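Local coordinates for KP6 killer toxin subunit beta (Ustilago maydis virus P6, PDB 4GVB), which forms one half of a secreted, virally encoded antifungal toxin that, together with its alpha subunit, kills sensitive cells of the same or related species, at residues G18-S30 / G37-K49. Residues are numbered along the deposited sequence; the frame is centred on the assembly and turned at random.
Sequences GVRLDAVTRAACS and GYYTEKDGFCRAK
Helix 22-29 runs beside a beta-hairpin of strands 38-39 and 46-47, its end bonded to the start of the hairpin, where Gly37 N donates to Cys29 O at 2.9 Å. The disulfide Cys29-Cys46 ties helix to hairpin in this small disulfide-rich alpha+beta toxin subunit. Each SG stands anti to its own backbone N (chi1 -163° at Cys29), directed toward the other segment, and the two sulfurs join with a chi3 of 78°. From the disulfide end the Tyr39 side chain runs along the helix toward Asp22. Its ring edge takes Thr25 CG2, 3.7 Å from CE1, while Arg26 NH2 comes obliquely within 3.5 Å of CE2, with guanidinium and ring planes 81° apart. The phenol tip ends against Asp22, OH 3.3 Å from CB.

Just before the helix, Arg20 extends over the hairpin turn. Carbonyl Asp43 O sits over the centre of one face of its guanidinium, and a weak bond joins NH1 to Lys42 O. Gly44, with positive phi, lies against that same face, its CA 3.5 Å from Arg20 NH2. Asp22 holds the edge of the group in a salt bridge, NE donating to the syn lone pair of OD1. On the hairpin itself, Asp43 OD1 accepts from Phe45 N in an Asx turn, and Arg47 bridges to the same carboxylate. Thr25 OG1, which also accepts from the backbone N of Cys11 in strand 7-13, donates to a water 2.7 Å away; that water gives its own hydrogens to Asp22 OD1 and, at 2.8 Å, to Gly44 O.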
ATOM      1  N   GLY B  18      -0.254  -5.654  17.778  1.00 51.23           N
ATOM      2  CA  GLY B  18      -0.852  -4.961  16.658  1.00 41.20           C
ATOM      3  C   GLY B  18      -0.481  -3.496  16.709  1.00 37.55           C
ATOM      4  O   GLY B  18      -1.331  -2.635  16.941  1.00 33.80           O
ATOM      5  N   VAL B  19       0.797  -3.205  16.488  1.00 37.27           N
ATOM      6  CA  VAL B  19       1.266  -1.822  16.518  1.00 34.76           C
ATOM      7  C   VAL B  19       0.763  -1.054  15.282  1.00 30.35           C
ATOM      8  O   VAL B  19       0.460  -1.664  14.255  1.00 29.13           O
ATOM      9  CB  VAL B  19       2.803  -1.752  16.663  1.00 35.43           C
ATOM     10  CG1 VAL B  19       3.502  -2.227  15.391  1.00 34.32           C
ATOM     11  CG2 VAL B  19       3.237  -0.352  17.038  1.00 39.50           C
ATOM     12  N   ARG B  20       0.635   0.269  15.403  1.00 28.63           N
ATOM     13  CA  ARG B  20       0.250   1.138  14.286  1.00 27.98           C
ATOM     14  C   ARG B  20       1.207   0.945  13.118  1.00 23.12           C
ATOM     15  O   ARG B  20       2.411   0.917  13.328  1.00 20.50           O
ATOM     16  CB  ARG B  20       0.396   2.603  14.690  1.00 27.55           C
ATOM     17  CG  ARG B  20      -0.472   3.074  15.809  1.00 36.46           C
ATOM     18  CD  ARG B  20       0.102   4.367  16.383  1.00 34.25           C
ATOM     19  NE  ARG B  20       0.440   5.345  15.345  1.00 32.88           N
ATOM     20  CZ  ARG B  20       0.858   6.584  15.599  1.00 37.74           C
ATOM     21  NH1 ARG B  20       0.982   6.980  16.855  1.00 37.90           N
ATOM     22  NH2 ARG B  20       1.145   7.430  14.612  1.00 36.73           N
ATOM     23  N   LEU B  21       0.684   0.833  11.899  1.00 22.30           N
ATOM     24  CA  LEU B  21       1.542   0.822  10.710  1.00 20.25           C
ATOM     25  C   LEU B  21       1.197   2.064   9.927  1.00 19.04           C
ATOM     26  O   LEU B  21       0.285   2.055   9.100  1.00 18.45           O
ATOM     27  CB  LEU B  21       1.277  -0.422   9.856  1.00 15.80           C
ATOM     28  CG  LEU B  21       1.548  -1.798  10.464  1.00 19.55           C
ATOM     29  CD1 LEU B  21       1.139  -2.933   9.501  1.00 17.24           C
ATOM     30  CD2 LEU B  21       2.985  -1.910  10.873  1.00 19.47           C
ATOM     31  N   ASP B  22       1.906   3.151  10.209  1.00 25.01           N
ATOM     32  CA  ASP B  22       1.482   4.468   9.748  1.00 22.91           C
ATOM     33  C   ASP B  22       1.393   4.627   8.220  1.00 19.41           C
ATOM     34  O   ASP B  22       0.425   5.150   7.702  1.00 21.33           O
ATOM     35  CB  ASP B  22       2.344   5.567  10.394  1.00 23.51           C
ATOM     36  CG  ASP B  22       2.109   5.688  11.908  1.00 31.21           C
ATOM     37  OD1 ASP B  22       1.047   5.244  12.412  1.00 24.06           O
ATOM     38  OD2 ASP B  22       2.989   6.244  12.597  1.00 32.13           O
ATOM     39  N   ALA B  23       2.402   4.162   7.498  1.00 21.52           N
ATOM     40  CA  ALA B  23       2.410   4.317   6.050  1.00 20.38           C
ATOM     41  C   ALA B  23       1.285   3.514   5.398  1.00 20.39           C
ATOM     42  O   ALA B  23       0.735   3.899   4.353  1.00 18.04           O
ATOM     43  CB  ALA B  23       3.759   3.915   5.496  1.00 23.80           C
ATOM     44  N   VAL B  24       0.940   2.397   6.025  1.00 20.80           N
ATOM     45  CA  VAL B  24      -0.173   1.574   5.564  1.00 18.00           C
ATOM     46  C   VAL B  24      -1.486   2.323   5.794  1.00 15.61           C
ATOM     47  O   VAL B  24      -2.342   2.414   4.909  1.00 15.77           O
ATOM     48  CB  VAL B  24      -0.184   0.204   6.294  1.00 16.86           C
ATOM     49  CG1 VAL B  24      -1.282  -0.676   5.744  1.00 15.85           C
ATOM     50  CG2 VAL B  24       1.172  -0.499   6.129  1.00 18.02           C
ATOM     51  N   THR B  25      -1.648   2.866   7.002  1.00 17.79           N
ATOM     52  CA  THR B  25      -2.808   3.696   7.290  1.00 14.16           C
ATOM     53  C   THR B  25      -2.906   4.873   6.300  1.00 16.69           C
ATOM     54  O   THR B  25      -3.979   5.144   5.767  1.00 16.59           O
ATOM     55  CB  THR B  25      -2.783   4.237   8.736  1.00 15.84           C
ATOM     56  OG1 THR B  25      -2.585   3.149   9.659  1.00 19.13           O
ATOM     57  CG2 THR B  25      -4.075   4.912   9.052  1.00 17.43           C
ATOM     58  N   ARG B  26      -1.791   5.574   6.090  1.00 16.50           N
ATOM     59  CA  ARG B  26      -1.754   6.690   5.150  1.00 19.95           C
ATOM     60  C   ARG B  26      -2.224   6.259   3.750  1.00 20.64           C
ATOM     61  O   ARG B  26      -3.005   6.952   3.091  1.00 18.69           O
ATOM     62  CB  ARG B  26      -0.335   7.275   5.102  1.00 20.93           C
ATOM     63  CG  ARG B  26      -0.116   8.326   4.053  1.00 34.86           C
ATOM     64  CD  ARG B  26       1.252   8.992   4.231  1.00 35.75           C
ATOM     65  NE  ARG B  26       1.501   9.350   5.627  1.00 32.56           N
ATOM     66  CZ  ARG B  26       2.435   8.792   6.382  1.00 30.69           C
ATOM     67  NH1 ARG B  26       3.213   7.845   5.871  1.00 39.13           N
ATOM     68  NH2 ARG B  26       2.592   9.178   7.641  1.00 31.60           N
ATOM     69  N   ALA B  27      -1.753   5.101   3.300  1.00 22.41           N
ATOM     70  CA  ALA B  27      -2.108   4.625   1.962  1.00 22.18           C
ATOM     71  C   ALA B  27      -3.589   4.282   1.894  1.00 23.25           C
ATOM     72  O   ALA B  27      -4.279   4.622   0.939  1.00 22.87           O
ATOM     73  CB  ALA B  27      -1.256   3.415   1.582  1.00 24.06           C
ATOM     74  N   ALA B  28      -4.085   3.615   2.930  1.00 18.69           N
ATOM     75  CA  ALA B  28      -5.484   3.211   2.970  1.00 22.88           C
ATOM     76  C   ALA B  28      -6.412   4.413   3.050  1.00 21.92           C
ATOM     77  O   ALA B  28      -7.495   4.408   2.467  1.00 25.62           O
ATOM     78  CB  ALA B  28      -5.724   2.265   4.151  1.00 20.89           C
ATOM     79  N   CYS B  29      -5.970   5.435   3.782  1.00 23.48           N
ATOM     80  CA  CYS B  29      -6.777   6.630   4.037  1.00 25.78           C
ATOM     81  C   CYS B  29      -7.007   7.492   2.791  1.00 30.74           C
ATOM     82  O   CYS B  29      -8.042   8.143   2.675  1.00 33.73           O
ATOM     83  CB  CYS B  29      -6.145   7.487   5.139  1.00 23.22           C
ATOM     84  SG  CYS B  29      -7.280   8.708   5.880  1.00 25.45           S
ATOM     85  N   SER B  30      -6.058   7.498   1.860  1.00 30.16           N
ATOM     86  CA  SER B  30      -6.243   8.257   0.620  1.00 36.17           C
ATOM     87  C   SER B  30      -6.709   7.369  -0.543  1.00 38.23           C
ATOM     88  O   SER B  30      -7.751   6.713  -0.472  1.00 41.29           O
ATOM     89  CB  SER B  30      -4.956   9.005   0.252  1.00 34.58           C
ATOM     90  OG  SER B  30      -3.895   8.094   0.052  1.00 36.06           O
ATOM     91  N   GLY B  37     -10.276   9.933   3.249  1.00 35.27           N
ATOM     92  CA  GLY B  37     -10.448  10.663   4.494  1.00 32.32           C
ATOM     93  C   GLY B  37      -9.208  11.484   4.768  1.00 33.04           C
ATOM     94  O   GLY B  37      -8.382  11.666   3.876  1.00 30.27           O
ATOM     95  N   TYR B  38      -9.045  11.984   5.988  1.00 29.36           N
ATOM     96  CA  TYR B  38      -7.785  12.657   6.284  1.00 33.55           C
ATOM     97  C   TYR B  38      -6.997  11.961   7.381  1.00 30.41           C
ATOM     98  O   TYR B  38      -7.575  11.365   8.301  1.00 30.56           O
ATOM     99  CB  TYR B  38      -7.981  14.145   6.584  1.00 32.16           C
ATOM    100  CG  TYR B  38      -8.593  14.426   7.931  1.00 28.15           C
ATOM    101  CD1 TYR B  38      -7.794  14.768   9.016  1.00 28.80           C
ATOM    102  CD2 TYR B  38      -9.965  14.345   8.118  1.00 34.19           C
ATOM    103  CE1 TYR B  38      -8.348  15.024  10.267  1.00 31.20           C
ATOM    104  CE2 TYR B  38     -10.539  14.605   9.357  1.00 36.08           C
ATOM    105  CZ  TYR B  38      -9.718  14.945  10.428  1.00 31.44           C
ATOM    106  OH  TYR B  38     -10.278  15.199  11.663  1.00 33.09           O
ATOM    107  N   TYR B  39      -5.675  12.049   7.271  1.00 31.32           N
ATOM    108  CA  TYR B  39      -4.768  11.330   8.143  1.00 30.18           C
ATOM    109  C   TYR B  39      -4.106  12.259   9.146  1.00 33.14           C
ATOM    110  O   TYR B  39      -3.603  13.309   8.778  1.00 34.78           O
ATOM    111  CB  TYR B  39      -3.689  10.644   7.307  1.00 29.90           C
ATOM    112  CG  TYR B  39      -2.680   9.928   8.156  1.00 27.92           C
ATOM    113  CD1 TYR B  39      -2.986   8.703   8.732  1.00 23.91           C
ATOM    114  CD2 TYR B  39      -1.428  10.478   8.406  1.00 28.87           C
ATOM    115  CE1 TYR B  39      -2.078   8.046   9.526  1.00 24.44           C
ATOM    116  CE2 TYR B  39      -0.504   9.818   9.200  1.00 28.04           C
ATOM    117  CZ  TYR B  39      -0.846   8.595   9.756  1.00 25.09           C
ATOM    118  OH  TYR B  39       0.043   7.919  10.544  1.00 25.39           O
ATOM    119  N   THR B  40      -4.082  11.860  10.414  1.00 33.74           N
ATOM    120  CA  THR B  40      -3.474  12.687  11.452  1.00 33.41           C
ATOM    121  C   THR B  40      -2.137  12.132  11.902  1.00 35.05           C
ATOM    122  O   THR B  40      -2.076  11.094  12.557  1.00 39.13           O
ATOM    123  CB  THR B  40      -4.401  12.833  12.668  1.00 33.10           C
ATOM    124  OG1 THR B  40      -5.658  13.375  12.245  1.00 29.85           O
ATOM    125  CG2 THR B  40      -3.766  13.740  13.723  1.00 35.27           C
ATOM    126  N   GLU B  41      -1.063  12.835  11.562  1.00 38.85           N
ATOM    127  CA  GLU B  41       0.287  12.328  11.793  1.00 36.40           C
ATOM    128  C   GLU B  41       0.592  11.887  13.236  1.00 38.84           C
ATOM    129  O   GLU B  41       1.203  10.840  13.440  1.00 43.86           O
ATOM    130  CB  GLU B  41       1.329  13.339  11.291  1.00 42.49           C
ATOM    131  CG  GLU B  41       2.740  12.765  11.153  1.00 45.52           C
ATOM    132  CD  GLU B  41       3.775  13.802  10.710  1.00 50.65           C
ATOM    133  OE1 GLU B  41       4.431  14.398  11.600  1.00 46.00           O
ATOM    134  OE2 GLU B  41       3.938  14.017   9.479  1.00 45.91           O
ATOM    135  N   LYS B  42       0.167  12.659  14.232  1.00 38.71           N
ATOM    136  CA  LYS B  42       0.572  12.376  15.611  1.00 39.44           C
ATOM    137  C   LYS B  42      -0.067  11.136  16.236  1.00 41.16           C
ATOM    138  O   LYS B  42       0.603  10.391  16.960  1.00 42.09           O
ATOM    139  CB  LYS B  42       0.414  13.604  16.527  1.00 41.19           C
ATOM    140  CG  LYS B  42      -0.937  14.311  16.471  1.00 40.56           C
ATOM    141  CD  LYS B  42      -0.933  15.569  17.354  1.00 40.41           C
ATOM    142  CE  LYS B  42      -2.260  16.338  17.274  1.00 33.31           C
ATOM    143  NZ  LYS B  42      -2.432  17.047  15.959  1.00 38.64           N
ATOM    144  N   ASP B  43      -1.349  10.908  15.960  1.00 36.68           N
ATOM    145  CA  ASP B  43      -2.039   9.755  16.536  1.00 33.73           C
ATOM    146  C   ASP B  43      -2.293   8.635  15.519  1.00 33.53           C
ATOM    147  O   ASP B  43      -2.734   7.550  15.892  1.00 29.08           O
ATOM    148  CB  ASP B  43      -3.351  10.179  17.192  1.00 30.32           C
ATOM    149  CG  ASP B  43      -4.305  10.822  16.211  1.00 33.92           C
ATOM    150  OD1 ASP B  43      -4.408  10.339  15.062  1.00 28.87           O
ATOM    151  OD2 ASP B  43      -4.953  11.816  16.593  1.00 40.33           O
ATOM    152  N   GLY B  44      -2.041   8.917  14.243  1.00 30.60           N
ATOM    153  CA  GLY B  44      -2.031   7.891  13.214  1.00 28.63           C
ATOM    154  C   GLY B  44      -3.383   7.377  12.753  1.00 28.02           C
ATOM    155  O   GLY B  44      -3.469   6.325  12.109  1.00 24.58           O
ATOM    156  N   PHE B  45      -4.448   8.105  13.071  1.00 25.46           N
ATOM    157  CA  PHE B  45      -5.780   7.684  12.638  1.00 20.87           C
ATOM    158  C   PHE B  45      -6.193   8.332  11.336  1.00 23.58           C
ATOM    159  O   PHE B  45      -5.774   9.446  11.034  1.00 26.27           O
ATOM    160  CB  PHE B  45      -6.823   8.005  13.706  1.00 24.40           C
ATOM    161  CG  PHE B  45      -6.891   6.991  14.809  1.00 20.86           C
ATOM    162  CD1 PHE B  45      -6.115   7.132  15.943  1.00 28.39           C
ATOM    163  CD2 PHE B  45      -7.738   5.903  14.713  1.00 25.35           C
ATOM    164  CE1 PHE B  45      -6.179   6.203  16.959  1.00 31.74           C
ATOM    165  CE2 PHE B  45      -7.808   4.967  15.725  1.00 25.51           C
ATOM    166  CZ  PHE B  45      -7.028   5.111  16.844  1.00 29.83           C
ATOM    167  N   CYS B  46      -7.018   7.623  10.577  1.00 21.60           N
ATOM    168  CA  CYS B  46      -7.709   8.179   9.427  1.00 22.38           C
ATOM    169  C   CYS B  46      -9.128   8.538   9.857  1.00 22.42           C
ATOM    170  O   CYS B  46      -9.827   7.726  10.468  1.00 27.61           O
ATOM    171  CB  CYS B  46      -7.731   7.145   8.301  1.00 19.74           C
ATOM    172  SG  CYS B  46      -8.674   7.570   6.839  1.00 25.33           S
ATOM    173  N   ARG B  47      -9.552   9.757   9.554  1.00 26.05           N
ATOM    174  CA  ARG B  47     -10.885  10.209   9.918  1.00 26.30           C
ATOM    175  C   ARG B  47     -11.679  10.647   8.693  1.00 29.30           C
ATOM    176  O   ARG B  47     -11.098  10.994   7.665  1.00 32.61           O
ATOM    177  CB  ARG B  47     -10.788  11.366  10.912  1.00 27.75           C
ATOM    178  CG  ARG B  47     -10.137  11.007  12.233  1.00 29.10           C
ATOM    179  CD  ARG B  47      -9.834  12.274  13.024  1.00 27.88           C
ATOM    180  NE  ARG B  47      -9.517  11.991  14.421  1.00 24.86           N
ATOM    181  CZ  ARG B  47      -8.303  11.679  14.859  1.00 28.43           C
ATOM    182  NH1 ARG B  47      -7.283  11.595  14.008  1.00 23.76           N
ATOM    183  NH2 ARG B  47      -8.109  11.442  16.151  1.00 26.65           N
ATOM    184  N   ALA B  48     -13.003  10.618   8.806  1.00 28.95           N
ATOM    185  CA  ALA B  48     -13.873  11.140   7.760  1.00 29.78           C
ATOM    186  C   ALA B  48     -13.685  12.656   7.654  1.00 36.02           C
ATOM    187  O   ALA B  48     -13.484  13.338   8.661  1.00 34.02           O
ATOM    188  CB  ALA B  48     -15.315  10.804   8.059  1.00 33.84           C
ATOM    189  N   LYS B  49     -13.739  13.183   6.436  1.00 35.14           N
ATOM    190  CA  LYS B  49     -13.587  14.621   6.233  1.00 34.36           C
ATOM    191  C   LYS B  49     -14.808  15.396   6.742  1.00 37.68           C
ATOM    192  O   LYS B  49     -14.682  16.515   7.246  1.00 37.77           O
ATOM    193  CB  LYS B  49     -13.321  14.922   4.755  1.00 37.30           C
ATOM    194  CG  LYS B  49     -12.043  14.282   4.241  1.00 39.89           C
ATOM    195  CD  LYS B  49     -11.754  14.630   2.794  1.00 41.56           C
ATOM    196  CE  LYS B  49     -10.287  14.372   2.472  1.00 42.10           C
ATOM    197  NZ  LYS B  49      -9.920  14.762   1.079  1.00 49.60           N
TER
HETATM  198  O   HOH W   1      -1.431   4.422  11.802  1.00 24.00           O